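Rx protein (Solanum tuberosum, PDB 4M70) probably guards the plant, as an NB-LRR resistance protein, by sensing pathogen avirulence proteins indirectly and triggering hypersensitive defence, here represented by its N-terminal coiled-coil domain. Local coordinates at residues Ala6-Thr11 against Val65-Glu70; Gln29-Lys34 against Val99-Leu104; Lys36-Ile41 against Cys106-Val111; Thr56-Glu61 against Lys112-Thr117; Arg78-Ala83 against Arg91-Ile96. One frame throughout, in Å; residues are numbered along the deposited sequence.

Interaction 1. Residues Ala6-Thr11 against Val65-Glu70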
# COMPACT_ATOMS: atom_id res chain seq x y z
N ALA A 6 -3.96 -4.04 -14.02
CA ALA A 6 -3.17 -3.29 -13.07
C ALA A 6 -3.72 -1.88 -12.91
O ALA A 6 -3.83 -1.37 -11.79
CB ALA A 6 -1.71 -3.25 -13.50
N TYR A 7 -4.05 -1.23 -14.02
CA TYR A 7 -4.63 0.11 -13.99
C TYR A 7 -5.91 0.11 -13.15
O TYR A 7 -6.08 0.96 -12.27
CB TYR A 7 -4.91 0.62 -15.41
CG TYR A 7 -5.36 2.06 -15.48
CD1 TYR A 7 -6.70 2.41 -15.30
CD2 TYR A 7 -4.45 3.08 -15.73
CE1 TYR A 7 -7.11 3.74 -15.37
CE2 TYR A 7 -4.85 4.40 -15.79
CZ TYR A 7 -6.18 4.73 -15.61
OH TYR A 7 -6.57 6.04 -15.68
N ALA A 8 -6.78 -0.86 -13.41
CA ALA A 8 -8.05 -0.95 -12.69
C ALA A 8 -7.84 -1.19 -11.20
O ALA A 8 -8.49 -0.56 -10.36
CB ALA A 8 -8.93 -2.03 -13.30
N ALA A 9 -6.94 -2.11 -10.87
CA ALA A 9 -6.67 -2.44 -9.48
C ALA A 9 -6.07 -1.27 -8.70
O ALA A 9 -6.50 -0.98 -7.58
CB ALA A 9 -5.76 -3.65 -9.40
N VAL A 10 -5.08 -0.60 -9.29
CA VAL A 10 -4.46 0.56 -8.67
C VAL A 10 -5.47 1.69 -8.50
O VAL A 10 -5.49 2.37 -7.47
CB VAL A 10 -3.22 1.05 -9.46
CG1 VAL A 10 -2.72 2.40 -8.94
CG2 VAL A 10 -2.10 0.02 -9.40
N THR A 11 -6.34 1.87 -9.49
CA THR A 11 -7.40 2.87 -9.41
C THR A 11 -8.33 2.58 -8.23
O THR A 11 -8.70 3.49 -7.46
CB THR A 11 -8.24 2.90 -10.71
OG1 THR A 11 -7.40 3.23 -11.82
CG2 THR A 11 -9.37 3.93 -10.60
N VAL A 65 -1.74 -7.95 -5.24
CA VAL A 65 -1.22 -7.09 -4.17
C VAL A 65 -2.17 -5.92 -3.87
O VAL A 65 -2.48 -5.64 -2.70
CB VAL A 65 0.19 -6.55 -4.49
CG1 VAL A 65 0.56 -5.39 -3.58
CG2 VAL A 65 1.23 -7.67 -4.39
N ALA A 66 -2.63 -5.26 -4.92
CA ALA A 66 -3.51 -4.10 -4.76
C ALA A 66 -4.85 -4.48 -4.11
O ALA A 66 -5.32 -3.80 -3.19
CB ALA A 66 -3.75 -3.43 -6.10
N TYR A 67 -5.46 -5.55 -4.59
CA TYR A 67 -6.74 -5.97 -4.05
C TYR A 67 -6.62 -6.41 -2.58
O TYR A 67 -7.46 -6.04 -1.73
CB TYR A 67 -7.35 -7.05 -4.95
CG TYR A 67 -7.87 -6.47 -6.26
CD1 TYR A 67 -8.31 -5.15 -6.32
CD2 TYR A 67 -7.86 -7.21 -7.43
CE1 TYR A 67 -8.77 -4.60 -7.51
CE2 TYR A 67 -8.32 -6.67 -8.63
CZ TYR A 67 -8.77 -5.36 -8.66
OH TYR A 67 -9.22 -4.81 -9.84
N THR A 68 -5.56 -7.15 -2.27
CA THR A 68 -5.28 -7.57 -0.89
C THR A 68 -5.13 -6.36 0.03
O THR A 68 -5.73 -6.29 1.13
CB THR A 68 -3.99 -8.42 -0.83
OG1 THR A 68 -4.11 -9.55 -1.71
CG2 THR A 68 -3.72 -8.91 0.59
N THR A 69 -4.34 -5.40 -0.43
CA THR A 69 -4.12 -4.17 0.32
C THR A 69 -5.45 -3.46 0.55
O THR A 69 -5.70 -2.90 1.63
CB THR A 69 -3.17 -3.23 -0.43
OG1 THR A 69 -1.94 -3.91 -0.72
CG2 THR A 69 -2.90 -1.98 0.39
N GLU A 70 -6.30 -3.49 -0.47
CA GLU A 70 -7.63 -2.90 -0.37
C GLU A 70 -8.41 -3.50 0.77
O GLU A 70 -8.98 -2.78 1.60
CB GLU A 70 -8.41 -3.15 -1.65
CG GLU A 70 -8.59 -1.95 -2.53
CD GLU A 70 -9.62 -2.21 -3.59
OE1 GLU A 70 -9.97 -3.39 -3.80
OE2 GLU A 70 -10.07 -1.23 -4.21
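Next to the place where Ala9 meets Ala66 and Tyr67, the carbonyl oxygen Tyr7 O takes two donors from Thr11. Thr11 N lies 2.9 Å from Tyr7 O, and Thr11 OG1, at 2.7 Å from Tyr7 O, comes in from the other face of the carbonyl plane, 38° above it. Thr11 OG1 also bonds to Arg39 NH1, so the hydroxyl ties helix 4-24 to helix 29-42. Val65 O on the facing helix is held in the same way by the N and OG1 of Thr69.

Across the contact itself the touching is apolar. The methyl Ala9 CB meets Ala66 CB at 3.9 Å, and Tyr67 also lies against it. That side chain starts beside the backbone N, with CG anti to the carbonyl carbon (chi1 -73°), and its ring reaches over to helix 4-24. Ala9 CB sits above one ring face, 3.9 Å from the Tyr67 ring centroid and 28° off the normal: a CH-pi contact. The tip follows, with Tyr67 OH 3.5 Å from Ala9 CA.

With alanine on both sides, the axes of segments 6-11 and 65-70, nearly parallel, approach to 8.9 Å. Small alanines and the face of the Tyr67 ring join them here; the hydroxyl bonds run within each helix and, from Thr11, to helix 29-42.

Interaction 2. Residues Gln29-Lys34 against Val99-Leu104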
# COMPACT_ATOMS: atom_id res chain seq x y z
N GLN A 29 -2.74 10.87 1.71
CA GLN A 29 -2.57 11.50 0.40
C GLN A 29 -1.21 11.24 -0.28
O GLN A 29 -1.16 11.11 -1.50
CB GLN A 29 -2.90 13.00 0.44
CG GLN A 29 -3.04 13.65 -0.94
CD GLN A 29 -4.21 13.12 -1.75
OE1 GLN A 29 -5.16 12.55 -1.20
NE2 GLN A 29 -4.15 13.29 -3.06
N PRO A 30 -0.10 11.18 0.50
CA PRO A 30 1.15 10.81 -0.18
C PRO A 30 1.10 9.44 -0.85
O PRO A 30 1.63 9.28 -1.96
CB PRO A 30 2.17 10.80 0.97
CG PRO A 30 1.36 10.77 2.23
CD PRO A 30 0.14 11.55 1.90
N PHE A 31 0.46 8.47 -0.19
CA PHE A 31 0.29 7.15 -0.78
C PHE A 31 -0.53 7.25 -2.05
O PHE A 31 -0.19 6.65 -3.07
CB PHE A 31 -0.43 6.21 0.19
CG PHE A 31 0.34 5.90 1.44
CD1 PHE A 31 -0.10 6.36 2.67
CD2 PHE A 31 1.50 5.13 1.39
CE1 PHE A 31 0.61 6.07 3.83
CE2 PHE A 31 2.20 4.83 2.54
CZ PHE A 31 1.76 5.30 3.76
N TYR A 32 -1.60 8.03 -1.99
CA TYR A 32 -2.49 8.26 -3.13
C TYR A 32 -1.70 8.82 -4.31
O TYR A 32 -1.83 8.34 -5.43
CB TYR A 32 -3.62 9.20 -2.71
CG TYR A 32 -4.69 9.42 -3.74
CD1 TYR A 32 -4.64 10.49 -4.62
CD2 TYR A 32 -5.79 8.56 -3.81
CE1 TYR A 32 -5.63 10.69 -5.56
CE2 TYR A 32 -6.79 8.76 -4.74
CZ TYR A 32 -6.70 9.82 -5.61
OH TYR A 32 -7.70 10.02 -6.55
N GLU A 33 -0.89 9.85 -4.06
CA GLU A 33 -0.11 10.50 -5.11
C GLU A 33 0.95 9.57 -5.71
O GLU A 33 1.15 9.55 -6.93
CB GLU A 33 0.57 11.76 -4.57
CG GLU A 33 -0.38 12.90 -4.20
CD GLU A 33 -1.06 13.49 -5.42
OE1 GLU A 33 -0.51 13.37 -6.54
OE2 GLU A 33 -2.15 14.09 -5.27
N LYS A 34 1.61 8.80 -4.85
CA LYS A 34 2.60 7.85 -5.33
C LYS A 34 1.95 6.77 -6.20
O LYS A 34 2.48 6.38 -7.24
CB LYS A 34 3.33 7.20 -4.15
CG LYS A 34 4.50 6.32 -4.52
CD LYS A 34 5.14 5.71 -3.28
CE LYS A 34 5.67 6.78 -2.32
NZ LYS A 34 6.28 6.18 -1.09
N VAL A 99 0.60 -1.20 6.10
CA VAL A 99 0.17 -1.97 4.94
C VAL A 99 0.32 -1.15 3.65
O VAL A 99 0.76 -1.69 2.63
CB VAL A 99 -1.27 -2.54 5.10
CG1 VAL A 99 -2.31 -1.44 5.08
CG2 VAL A 99 -1.55 -3.55 4.01
N LEU A 100 0.00 0.14 3.71
CA LEU A 100 0.12 0.96 2.51
C LEU A 100 1.57 1.15 2.05
O LEU A 100 1.85 1.13 0.85
CB LEU A 100 -0.57 2.31 2.70
CG LEU A 100 -2.09 2.24 2.60
CD1 LEU A 100 -2.73 3.59 2.86
CD2 LEU A 100 -2.46 1.70 1.22
N GLU A 101 2.49 1.31 3.00
CA GLU A 101 3.91 1.38 2.64
C GLU A 101 4.43 0.04 2.07
O GLU A 101 5.18 0.04 1.09
CB GLU A 101 4.74 1.88 3.82
CG GLU A 101 6.21 2.10 3.46
CD GLU A 101 6.46 3.19 2.44
OE1 GLU A 101 5.58 4.05 2.22
OE2 GLU A 101 7.55 3.17 1.83
N GLN A 102 4.06 -1.08 2.69
CA GLN A 102 4.46 -2.39 2.16
C GLN A 102 3.97 -2.57 0.72
O GLN A 102 4.72 -2.98 -0.19
CB GLN A 102 3.93 -3.53 3.03
CG GLN A 102 4.52 -3.61 4.43
CD GLN A 102 5.74 -4.51 4.50
OE1 GLN A 102 6.87 -4.05 4.37
NE2 GLN A 102 5.51 -5.80 4.70
N ALA A 103 2.70 -2.24 0.53
CA ALA A 103 2.04 -2.35 -0.77
C ALA A 103 2.73 -1.47 -1.79
O ALA A 103 3.01 -1.91 -2.91
CB ALA A 103 0.58 -1.96 -0.65
N LEU A 104 3.01 -0.22 -1.42
CA LEU A 104 3.67 0.70 -2.33
C LEU A 104 5.09 0.27 -2.68
O LEU A 104 5.54 0.50 -3.80
CB LEU A 104 3.67 2.13 -1.78
CG LEU A 104 2.28 2.77 -1.85
CD1 LEU A 104 2.35 4.28 -1.76
CD2 LEU A 104 1.59 2.35 -3.12
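In the four-helix bundle of the coiled-coil domain, Phe31 and Lys34 of helix 29-42 pack on Leu100, Glu101 and Leu104 of helix 86-119, segments 29-34 and 99-104 running nearly parallel (17°). Phe31 carries the contact. Leu100 CB lies over the centre of one ring face, 3.7 Å from the Phe31 centroid and only 9° off the normal, a clean CH-pi approach. At the rim, in the plane of the ring, Leu104 CD1 comes to 3.4 Å from Phe31 CD2. Also at the edge is the carboxylate oxygen Glu101 OE1, 3.5 Å from Phe31 CE2, its plane turned 52° against the ring.

Lys34 lays its chain across Leu104, with Lys34 CD just 3.5 Å from Leu104 CD1, tighter than usual for two carbons. The chain bends at chi3 (-60°), which turns CE; beyond it, Lys34 NZ stands 4.0 Å from Glu101 OE1, a long salt bridge that closes the outer margin of the contact.

Further in, helix 4-24 joins the packing through Ile17, which touches both Phe31 and Leu100. Leu100 also meets Thr69 and Val73 of helix 56-81, so this contact draws on all four helices of the bundle.

Interaction 3. Residues Lys36-Ile41 against Cys106-Val111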
# COMPACT_ATOMS: atom_id res chain seq x y z
N LYS A 36 -0.97 7.09 -7.90
CA LYS A 36 -1.42 7.75 -9.11
C LYS A 36 -0.26 7.88 -10.09
O LYS A 36 -0.40 7.61 -11.28
CB LYS A 36 -1.99 9.13 -8.78
CG LYS A 36 -2.70 9.83 -9.93
CD LYS A 36 -3.41 11.07 -9.44
CE LYS A 36 -4.10 11.81 -10.57
NZ LYS A 36 -4.90 12.96 -10.06
N SER A 37 0.89 8.31 -9.57
CA SER A 37 2.08 8.46 -10.39
C SER A 37 2.55 7.13 -11.00
O SER A 37 2.88 7.06 -12.20
CB SER A 37 3.20 9.09 -9.56
OG SER A 37 4.37 9.29 -10.34
N LEU A 38 2.55 6.08 -10.18
CA LEU A 38 2.95 4.77 -10.67
C LEU A 38 1.97 4.26 -11.74
O LEU A 38 2.37 3.63 -12.73
CB LEU A 38 3.05 3.77 -9.51
CG LEU A 38 4.22 3.99 -8.54
CD1 LEU A 38 4.02 3.20 -7.25
CD2 LEU A 38 5.54 3.61 -9.20
N ARG A 39 0.69 4.57 -11.53
CA ARG A 39 -0.34 4.15 -12.47
C ARG A 39 -0.12 4.88 -13.79
O ARG A 39 -0.25 4.29 -14.87
CB ARG A 39 -1.73 4.48 -11.92
CG ARG A 39 -2.88 3.97 -12.79
CD ARG A 39 -4.24 4.53 -12.36
NE ARG A 39 -4.30 5.98 -12.54
CZ ARG A 39 -5.37 6.73 -12.29
NH1 ARG A 39 -6.49 6.17 -11.85
NH2 ARG A 39 -5.33 8.04 -12.48
N ALA A 40 0.22 6.16 -13.68
CA ALA A 40 0.54 6.98 -14.83
C ALA A 40 1.69 6.37 -15.62
O ALA A 40 1.70 6.39 -16.85
CB ALA A 40 0.87 8.41 -14.41
N ILE A 41 2.65 5.81 -14.89
CA ILE A 41 3.76 5.13 -15.54
C ILE A 41 3.27 3.90 -16.29
O ILE A 41 3.69 3.67 -17.43
CB ILE A 41 4.85 4.75 -14.53
CG1 ILE A 41 5.63 5.99 -14.14
CG2 ILE A 41 5.79 3.72 -15.12
CD1 ILE A 41 6.67 5.72 -13.11
N CYS A 106 6.06 -2.89 -2.87
CA CYS A 106 5.85 -3.98 -3.82
C CYS A 106 5.47 -3.49 -5.22
O CYS A 106 6.07 -3.91 -6.22
CB CYS A 106 4.80 -4.96 -3.31
SG CYS A 106 5.37 -5.99 -1.95
N ILE A 107 4.49 -2.59 -5.29
CA ILE A 107 4.03 -2.05 -6.57
C ILE A 107 5.11 -1.23 -7.27
O ILE A 107 5.25 -1.32 -8.49
CB ILE A 107 2.73 -1.22 -6.40
CG1 ILE A 107 1.59 -2.13 -5.93
CG2 ILE A 107 2.34 -0.56 -7.71
CD1 ILE A 107 0.28 -1.39 -5.71
N ASP A 108 5.88 -0.46 -6.51
CA ASP A 108 6.98 0.30 -7.09
C ASP A 108 8.00 -0.64 -7.72
O ASP A 108 8.41 -0.46 -8.88
CB ASP A 108 7.65 1.19 -6.04
CG ASP A 108 8.84 1.96 -6.59
OD1 ASP A 108 8.63 2.94 -7.34
OD2 ASP A 108 9.98 1.59 -6.26
N SER A 109 8.39 -1.67 -6.97
CA SER A 109 9.33 -2.67 -7.47
C SER A 109 8.83 -3.34 -8.75
O SER A 109 9.55 -3.45 -9.75
CB SER A 109 9.60 -3.71 -6.38
OG SER A 109 10.34 -4.80 -6.89
N THR A 110 7.56 -3.76 -8.72
CA THR A 110 6.97 -4.46 -9.85
C THR A 110 6.88 -3.56 -11.08
O THR A 110 7.09 -4.01 -12.20
CB THR A 110 5.58 -5.03 -9.52
OG1 THR A 110 5.66 -5.83 -8.33
CG2 THR A 110 5.06 -5.88 -10.67
N VAL A 111 6.56 -2.28 -10.87
CA VAL A 111 6.44 -1.35 -11.99
C VAL A 111 7.80 -1.04 -12.61
O VAL A 111 7.92 -0.88 -13.83
CB VAL A 111 5.72 -0.05 -11.56
CG1 VAL A 111 5.89 1.05 -12.60
CG2 VAL A 111 4.24 -0.31 -11.33
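Leu38 and Ile41 of helix 29-42 supply the apolar half of this contact, against Ile107 and Val111 of helix 86-119. The two methyls of Leu38 diverge. CD1 reaches inward to Ile107, where Leu38 CD1 and Ile107 CG2 stand 4.1 Å apart, while Leu38 CD2 comes within 4.3 Å of Val111 CG1. One turn further on, the closest apolar touch is methyl to methyl: Ile41 CG2 and Val111 CG1 at 3.7 Å, each branch anti to its own backbone N.

A second kind of contact sets hydrocarbon against a polar group. Leu38 spreads over the backbone of Asp108, and its side chain crosses that of Asp108 at about a right angle, leaving Leu38 CD2 3.7 Å from Asp108 OD1. This is plain van der Waals contact; the acid's polar partner is Lys112, a turn along its own helix, whose NZ forms a salt bridge with Asp108 OD2.

Hydrogen bonding stays local. Thr110 OG1 reaches back to Cys106 O at 2.9 Å, from above the carbonyl plane, and shares that oxygen with Thr110 N.

On the inner side Leu35 and Leu42 join Ile107 and Val111 respectively. Segments 36-41 and 106-111 run nearly parallel (19°), and their aliphatic seam, facing inward with Asp108 at its margin, belongs to the four-helix bundle of this coiled-coil domain.

Interaction 4. Residues Thr56-Glu61 against Lys112-Thr117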
# COMPACT_ATOMS: atom_id res chain seq x y z
N THR A 56 2.62 -10.31 -18.03
CA THR A 56 1.31 -10.72 -17.53
C THR A 56 1.46 -11.18 -16.09
O THR A 56 0.61 -10.94 -15.24
CB THR A 56 0.65 -11.80 -18.42
OG1 THR A 56 0.27 -11.22 -19.67
CG2 THR A 56 -0.60 -12.36 -17.75
N ILE A 57 2.59 -11.84 -15.82
CA ILE A 57 2.91 -12.29 -14.47
C ILE A 57 3.02 -11.09 -13.53
O ILE A 57 2.46 -11.10 -12.44
CB ILE A 57 4.22 -13.11 -14.46
CG1 ILE A 57 4.05 -14.38 -15.28
CG2 ILE A 57 4.62 -13.47 -13.04
CD1 ILE A 57 5.33 -15.17 -15.50
N LEU A 58 3.72 -10.05 -13.98
CA LEU A 58 3.84 -8.82 -13.19
C LEU A 58 2.46 -8.20 -12.95
O LEU A 58 2.19 -7.68 -11.86
CB LEU A 58 4.74 -7.81 -13.89
CG LEU A 58 6.20 -8.20 -14.14
CD1 LEU A 58 6.91 -7.12 -14.94
CD2 LEU A 58 6.91 -8.43 -12.82
N GLU A 59 1.61 -8.24 -13.96
CA GLU A 59 0.27 -7.68 -13.84
C GLU A 59 -0.54 -8.45 -12.79
O GLU A 59 -1.29 -7.86 -12.02
CB GLU A 59 -0.44 -7.65 -15.19
CG GLU A 59 -1.79 -6.94 -15.15
CD GLU A 59 -2.26 -6.51 -16.52
OE1 GLU A 59 -3.11 -5.59 -16.60
OE2 GLU A 59 -1.75 -7.06 -17.52
N VAL A 60 -0.38 -9.77 -12.78
CA VAL A 60 -1.00 -10.61 -11.76
C VAL A 60 -0.51 -10.17 -10.38
O VAL A 60 -1.31 -10.00 -9.45
CB VAL A 60 -0.67 -12.11 -11.98
CG1 VAL A 60 -1.11 -12.94 -10.78
CG2 VAL A 60 -1.34 -12.62 -13.24
N GLU A 61 0.80 -9.97 -10.27
CA GLU A 61 1.41 -9.53 -9.01
C GLU A 61 0.81 -8.21 -8.50
O GLU A 61 0.37 -8.12 -7.34
CB GLU A 61 2.93 -9.39 -9.19
CG GLU A 61 3.63 -10.66 -9.67
CD GLU A 61 5.10 -10.46 -10.01
OE1 GLU A 61 5.57 -9.30 -9.96
OE2 GLU A 61 5.76 -11.46 -10.37
N LYS A 112 8.84 -0.96 -11.78
CA LYS A 112 10.19 -0.77 -12.30
C LYS A 112 10.65 -1.98 -13.12
O LYS A 112 11.21 -1.83 -14.22
CB LYS A 112 11.17 -0.47 -11.17
CG LYS A 112 11.03 0.95 -10.62
CD LYS A 112 11.85 1.16 -9.35
CE LYS A 112 11.67 2.57 -8.83
NZ LYS A 112 12.27 2.75 -7.48
N GLN A 113 10.37 -3.17 -12.60
CA GLN A 113 10.64 -4.39 -13.35
C GLN A 113 9.85 -4.41 -14.66
O GLN A 113 10.32 -4.88 -15.69
CB GLN A 113 10.33 -5.63 -12.51
CG GLN A 113 10.65 -6.95 -13.21
CD GLN A 113 10.40 -8.16 -12.33
OE1 GLN A 113 10.02 -8.03 -11.16
NE2 GLN A 113 10.60 -9.35 -12.89
N TRP A 114 8.63 -3.89 -14.59
CA TRP A 114 7.74 -3.77 -15.73
C TRP A 114 8.40 -2.91 -16.80
O TRP A 114 8.32 -3.21 -17.99
CB TRP A 114 6.41 -3.15 -15.29
CG TRP A 114 5.35 -3.07 -16.35
CD1 TRP A 114 5.29 -2.20 -17.40
CD2 TRP A 114 4.18 -3.90 -16.45
NE1 TRP A 114 4.16 -2.44 -18.15
CE2 TRP A 114 3.46 -3.47 -17.58
CE3 TRP A 114 3.67 -4.95 -15.69
CZ2 TRP A 114 2.26 -4.07 -17.98
CZ3 TRP A 114 2.48 -5.55 -16.08
CH2 TRP A 114 1.79 -5.10 -17.21
N MET A 115 9.04 -1.82 -16.37
CA MET A 115 9.75 -0.94 -17.30
C MET A 115 10.95 -1.65 -17.94
O MET A 115 11.18 -1.55 -19.15
CB MET A 115 10.22 0.33 -16.58
CG MET A 115 10.06 1.58 -17.41
SD MET A 115 8.70 2.58 -16.79
CE MET A 115 9.23 2.84 -15.10
N ALA A 116 11.69 -2.38 -17.11
CA ALA A 116 12.86 -3.11 -17.58
C ALA A 116 12.47 -4.13 -18.64
O ALA A 116 13.17 -4.32 -19.64
CB ALA A 116 13.58 -3.77 -16.43
N THR A 117 11.33 -4.79 -18.42
CA THR A 117 10.81 -5.78 -19.35
C THR A 117 10.28 -5.07 -20.59
O THR A 117 10.35 -5.59 -21.71
CB THR A 117 9.70 -6.64 -18.71
OG1 THR A 117 10.14 -7.11 -17.43
CG2 THR A 117 9.36 -7.83 -19.60
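Leu58 and Glu59 face the rim of the Trp114 indole, which presents the edge of its six-membered ring to helix 56-81. CG stands anti to the backbone N (chi1 -175°), and the six-membered ring beyond it comes to the start of the other helix. Leu58 CB sits near the ring plane, 3.5 Å from Trp114 CE3. The next rim atom, Trp114 CZ3, is 3.5 Å from Glu59 N, which lies in plane at the edge.

Beyond CB, Leu58 turns its two methyls to different neighbours. CD1 presses on the backbone, 3.5 Å from Trp114 CA, and CD2 meets the carboxamide of Gln113, with 3.5 Å between Leu58 CD2 and Gln113 CD as the side chains cross at a slant.

The Glu59 carboxylate plane stands 86° from the indole plane. Its OE1 accepts from Ala6 N at the beginning of helix 4-24.

So segments 56-61 and 112-117, antiparallel at 168°, are joined by hydrocarbon and ring-edge packing, and the acid that borders them turns one oxygen, OE1, to the start of a third helix.

Interaction 5. Residues Arg78-Ala83 against Arg91-Ile96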
# COMPACT_ATOMS: atom_id res chain seq x y z
N ARG A 78 -12.33 0.10 9.28
CA ARG A 78 -13.46 -0.33 10.10
C ARG A 78 -13.04 -0.41 11.57
O ARG A 78 -13.80 -0.03 12.46
CB ARG A 78 -14.02 -1.68 9.63
CG ARG A 78 -14.88 -1.60 8.37
CD ARG A 78 -15.67 -2.88 8.16
NE ARG A 78 -14.83 -4.03 7.85
CZ ARG A 78 -14.42 -4.36 6.63
NH1 ARG A 78 -14.78 -3.62 5.58
NH2 ARG A 78 -13.66 -5.42 6.44
N ASN A 79 -11.82 -0.89 11.82
CA ASN A 79 -11.31 -0.93 13.19
C ASN A 79 -11.13 0.46 13.80
O ASN A 79 -11.32 0.64 15.01
CB ASN A 79 -10.01 -1.74 13.27
CG ASN A 79 -10.24 -3.23 13.06
OD1 ASN A 79 -11.35 -3.72 13.19
ND2 ASN A 79 -9.17 -3.95 12.74
N VAL A 80 -10.80 1.45 12.97
CA VAL A 80 -10.74 2.85 13.41
C VAL A 80 -12.13 3.35 13.79
O VAL A 80 -12.30 4.03 14.81
CB VAL A 80 -10.13 3.79 12.32
CG1 VAL A 80 -10.47 5.25 12.62
CG2 VAL A 80 -8.63 3.61 12.22
N PHE A 81 -13.13 3.00 12.98
CA PHE A 81 -14.50 3.40 13.28
C PHE A 81 -14.96 2.83 14.62
O PHE A 81 -15.65 3.50 15.39
CB PHE A 81 -15.45 2.96 12.17
CG PHE A 81 -16.89 3.33 12.41
CD1 PHE A 81 -17.76 2.41 12.99
CD2 PHE A 81 -17.38 4.58 12.06
CE1 PHE A 81 -19.09 2.74 13.21
CE2 PHE A 81 -18.71 4.92 12.28
CZ PHE A 81 -19.57 3.99 12.86
N LEU A 82 -14.55 1.60 14.90
CA LEU A 82 -14.99 0.90 16.09
C LEU A 82 -14.13 1.23 17.30
O LEU A 82 -14.38 0.73 18.40
CB LEU A 82 -14.98 -0.61 15.84
CG LEU A 82 -15.99 -1.12 14.80
CD1 LEU A 82 -15.75 -2.60 14.50
CD2 LEU A 82 -17.42 -0.89 15.28
N ALA A 83 -13.10 2.06 17.10
CA ALA A 83 -12.15 2.36 18.17
C ALA A 83 -12.84 2.94 19.40
O ALA A 83 -13.54 3.95 19.33
CB ALA A 83 -11.08 3.32 17.66
N ARG A 91 -3.35 1.81 17.00
CA ARG A 91 -2.96 0.52 16.43
C ARG A 91 -3.56 0.35 15.03
O ARG A 91 -2.87 -0.07 14.10
CB ARG A 91 -3.35 -0.63 17.36
CG ARG A 91 -3.06 -2.02 16.81
CD ARG A 91 -3.51 -3.08 17.81
NE ARG A 91 -2.74 -2.97 19.05
CZ ARG A 91 -2.89 -3.78 20.10
NH1 ARG A 91 -3.78 -4.76 20.07
NH2 ARG A 91 -2.15 -3.60 21.19
N ALA A 92 -4.85 0.69 14.89
CA ALA A 92 -5.49 0.59 13.58
C ALA A 92 -4.89 1.55 12.52
O ALA A 92 -4.64 1.14 11.37
CB ALA A 92 -6.99 0.81 13.71
N MET A 93 -4.65 2.80 12.92
CA MET A 93 -4.03 3.76 12.01
C MET A 93 -2.66 3.26 11.56
O MET A 93 -2.34 3.27 10.37
CB MET A 93 -3.87 5.14 12.67
CG MET A 93 -5.16 5.93 12.85
SD MET A 93 -4.84 7.50 13.68
CE MET A 93 -3.83 8.35 12.47
N TRP A 94 -1.89 2.79 12.53
CA TRP A 94 -0.55 2.27 12.29
C TRP A 94 -0.62 1.13 11.30
O TRP A 94 0.22 1.01 10.40
CB TRP A 94 0.06 1.77 13.61
CG TRP A 94 1.50 1.34 13.51
CD1 TRP A 94 2.60 2.07 13.87
CD2 TRP A 94 2.00 0.09 13.01
NE1 TRP A 94 3.75 1.34 13.63
CE2 TRP A 94 3.40 0.13 13.10
CE3 TRP A 94 1.39 -1.06 12.50
CZ2 TRP A 94 4.20 -0.94 12.70
CZ3 TRP A 94 2.19 -2.12 12.10
CH2 TRP A 94 3.58 -2.05 12.20
N GLU A 95 -1.63 0.28 11.47
CA GLU A 95 -1.79 -0.86 10.59
C GLU A 95 -2.05 -0.39 9.15
O GLU A 95 -1.50 -0.95 8.19
CB GLU A 95 -2.92 -1.76 11.08
CG GLU A 95 -2.89 -3.12 10.42
CD GLU A 95 -1.66 -3.91 10.82
OE1 GLU A 95 -1.18 -3.72 11.97
OE2 GLU A 95 -1.16 -4.71 10.01
N ILE A 96 -2.88 0.64 9.00
CA ILE A 96 -3.13 1.23 7.68
C ILE A 96 -1.85 1.76 7.03
O ILE A 96 -1.56 1.47 5.86
CB ILE A 96 -4.18 2.37 7.74
CG1 ILE A 96 -5.55 1.81 8.13
CG2 ILE A 96 -4.30 3.07 6.39
CD1 ILE A 96 -6.59 2.88 8.35
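Val80 and Ala92 meet near the closed end of a helical hairpin, where helix 56-81 turns back into helix 86-119. The tight part is a single touch. Val80 CG2 packs on Ala92 CB at 3.6 Å, and the same pair marks the closest backbone approach, 5.7 Å between Val80 CA and Ala92 CA. Val80 CG2 is the branch that does the touching: it stands anti to the carbonyl carbon, while CG1 takes the position anti to the backbone N (chi1 163°). From Ala92 it reaches on along the facing helix with growing gaps, 4.2 Å from Val80 CG2 to Met93 CG and 4.4 Å to Ile96 CD1. This inner side is covered by helix 4-24, with Thr24 against Val80 and Ser20 against Ile96.

The other flank is thinner, made by a single CB contact. Asn79 offers its CB to Ala92 CB at 4.0 Å, and its amide serves its own helix, where Asn79 ND2 bonds to Glu76 OE1. Toward solvent lie Arg78, whose CB leads away from the partner helix, and the exposed Leu82 just past the end of the helix.

Where helix 56-81 runs out, Leu82 N still bonds to Arg78 O four residues back, but Ala83 N turns to the nearer carbonyl, Val80 O, at 3.1 Å.

Overall arrangement
All five contacts belong to one four-helix bundle. Interactions 2 and 3 follow each other along helices 29-42 and 86-119, whereas interactions 4 and 5 join helices 56-81 and 86-119 near opposite ends, about 32 Å apart between centres. Interaction 1 pairs helices 4-24 and 56-81; Thr69 packs against interaction 2, Arg39 of interaction 3 reaches Thr11, and Glu59 of interaction 4 holds Ala6. Interactions 1, 3 and 5 are buried: 3 and 5 rely on branched aliphatic side chains and alanine, while 1 pairs alanines beside a tyrosine face. Interaction 2, partly buried, has a phenylalanine face and a long salt bridge, and interaction 4, at the surface, sets an indole edge beside polar neighbours.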